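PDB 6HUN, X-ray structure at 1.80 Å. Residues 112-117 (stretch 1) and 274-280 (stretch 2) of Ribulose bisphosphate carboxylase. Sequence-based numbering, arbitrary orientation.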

# COMPACT_ATOMS: atom_id res chain seq x y z
N GLU A 112 4.46 17.55 8.63
CA GLU A 112 3.55 17.37 9.76
C GLU A 112 2.31 16.62 9.34
O GLU A 112 1.65 16.99 8.37
CB GLU A 112 3.08 18.75 10.27
CG GLU A 112 4.12 19.61 10.81
CD GLU A 112 4.81 20.54 9.78
OE1 GLU A 112 5.11 21.69 10.21
OE2 GLU A 112 5.12 20.13 8.60
N GLY A 113 1.88 15.67 10.18
CA GLY A 113 0.61 14.99 9.98
C GLY A 113 0.47 14.15 8.72
O GLY A 113 -0.66 13.85 8.32
N SER A 114 1.56 13.79 8.03
CA SER A 114 1.44 13.11 6.72
C SER A 114 1.97 11.68 6.81
O SER A 114 3.18 11.47 6.72
CB SER A 114 2.20 13.86 5.64
OG SER A 114 2.16 13.12 4.39
N ILE A 115 1.10 10.65 6.85
CA ILE A 115 1.61 9.28 6.77
C ILE A 115 2.27 9.02 5.42
O ILE A 115 3.30 8.32 5.38
CB ILE A 115 0.49 8.27 7.10
CG1 ILE A 115 -0.08 8.52 8.50
CG2 ILE A 115 1.03 6.84 6.95
CD1 ILE A 115 0.85 8.09 9.62
N PRO A 116 1.72 9.48 4.29
CA PRO A 116 2.42 9.25 3.03
C PRO A 116 3.83 9.77 3.02
O PRO A 116 4.71 9.09 2.46
CB PRO A 116 1.55 10.01 2.01
CG PRO A 116 0.14 9.85 2.62
CD PRO A 116 0.41 10.12 4.08
N ASN A 117 4.08 10.94 3.59
CA ASN A 117 5.47 11.43 3.50
C ASN A 117 6.38 10.60 4.41
O ASN A 117 7.52 10.30 4.05
CB ASN A 117 5.54 12.89 3.90
CG ASN A 117 6.97 13.43 3.84
OD1 ASN A 117 7.51 13.90 4.86
ND2 ASN A 117 7.57 13.40 2.64
N GLY A 274 -5.49 3.01 0.78
CA GLY A 274 -4.24 3.69 0.98
C GLY A 274 -4.27 4.64 2.19
O GLY A 274 -5.32 4.98 2.73
N TRP A 275 -3.08 4.99 2.66
CA TRP A 275 -2.96 5.83 3.86
C TRP A 275 -3.62 7.18 3.67
O TRP A 275 -4.23 7.69 4.60
CB TRP A 275 -1.50 6.04 4.22
CG TRP A 275 -0.89 4.75 4.73
CD1 TRP A 275 0.07 4.01 4.09
CD2 TRP A 275 -1.15 4.12 5.96
NE1 TRP A 275 0.40 2.90 4.89
CE2 TRP A 275 -0.33 2.96 6.03
CE3 TRP A 275 -1.98 4.43 7.05
CZ2 TRP A 275 -0.31 2.10 7.19
CZ3 TRP A 275 -2.00 3.53 8.18
CH2 TRP A 275 -1.17 2.41 8.21
N ALA A 276 -3.47 7.79 2.49
CA ALA A 276 -4.11 9.10 2.34
C ALA A 276 -5.62 8.97 2.44
O ALA A 276 -6.31 9.84 3.02
CB ALA A 276 -3.66 9.77 1.00
N ALA A 277 -6.18 7.90 1.88
CA ALA A 277 -7.63 7.69 2.01
C ALA A 277 -8.03 7.54 3.47
O ALA A 277 -9.10 8.05 3.90
CB ALA A 277 -8.07 6.40 1.27
N LEU A 278 -7.23 6.81 4.24
CA LEU A 278 -7.57 6.64 5.67
C LEU A 278 -7.52 7.99 6.37
O LEU A 278 -8.45 8.33 7.14
CB LEU A 278 -6.60 5.65 6.32
CG LEU A 278 -6.68 5.57 7.85
CD1 LEU A 278 -8.16 5.18 8.34
CD2 LEU A 278 -5.61 4.54 8.39
N GLN A 279 -6.46 8.79 6.12
CA GLN A 279 -6.40 10.09 6.82
C GLN A 279 -7.55 11.00 6.39
O GLN A 279 -8.03 11.81 7.20
CB GLN A 279 -5.05 10.81 6.58
CG GLN A 279 -3.87 9.95 7.18
CD GLN A 279 -2.62 10.77 7.33
OE1 GLN A 279 -1.76 10.80 6.44
NE2 GLN A 279 -2.54 11.52 8.45
N HIS A 280 -7.94 10.94 5.11
CA HIS A 280 -9.12 11.70 4.65
C HIS A 280 -10.40 11.20 5.33
O HIS A 280 -11.24 12.02 5.77
CB HIS A 280 -9.25 11.57 3.14
CG HIS A 280 -10.24 12.55 2.54
ND1 HIS A 280 -10.20 13.90 2.77
CD2 HIS A 280 -11.26 12.34 1.68
CE1 HIS A 280 -11.18 14.50 2.11
NE2 HIS A 280 -11.85 13.57 1.45

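A side-chain amide carries a donor and an acceptor at its tip, much as a peptide group does, and it can therefore satisfy a backbone that has no regular partner of its own. The contact between residues 112-117 and 274-280 of this ribulose bisphosphate carboxylase is a compact example. Gln279, on a helix, reaches across to the point where the other stretch passes from loop into helix, and its amide bonds there twice. Its NE2 donates to the carbonyl oxygen of Gly113, with NE2 and O 3.0 Å apart and an N-H...O angle of 156°. Gly113 has a positive phi, 64°, a conformation that favours glycine. The OE1 of Gln279 accepts from the backbone of Ile115, whose N lies 2.9 Å from OE1, at an angle of 158°. Both bonds are short and nearly straight, and together they fix the orientation of the amide: exchanging its nitrogen and oxygen would set donor against donor and acceptor against acceptor.

The position of these bonds follows from a general feature of helices. The first amides of a helix have no preceding turn to supply carbonyl acceptors, so side chains often take that role. Ser114 occupies the N-cap, and its OG accepts from the N of Asn117 at 3.0 Å, a capping bond made with chi1 in the t rotamer. The Ser114 O also receives a weak bond from Asn117 N, at 3.3 Å. Ile115 N, at the first residue of the helix, is served instead by Gln279 from across the contact. The start of this helix thus draws one acceptor from its own cap and another from a residue distant in sequence.

On the other side the backbone is regular. Gly274 is the N-cap of the second helix, and its O accepts from Leu278 N at 3.0 Å; Gln279 N bonds to Trp275 O at 2.9 Å. That last bond belongs to the helical turn that places Trp275 and Gln279 on the same side, both with CA-to-CB pointing toward the first stretch.

Around this polar centre the packing is apolar. The closest CA atoms across the stretches are those of Ile115 and Trp275, 6.4 Å apart, and the CA-to-CB bonds of both point toward the opposing stretch. The Ile115 CG2 methyl comes within 3.6 Å of Trp275 CG and sits over one face of the indole, 3.9 Å from the centroid of its five-membered ring and 26° off the ring normal. This is a CH-pi contact, in which weakly polarised C-H bonds meet the electron-rich face of the ring. Pro116, whose CA-to-CB bond points sideways, extends the apolar patch: its CG lies 4.1 Å from Ala276 CB and 4.4 Å from Trp275 CB, while its CD approaches Gln279 OE1 at 3.3 Å. The proline ring thus touches both the glutamine amide and the neighbouring helix surface. Altogether 269 Å² is buried, counting both sides, a modest area organised around two directional bonds.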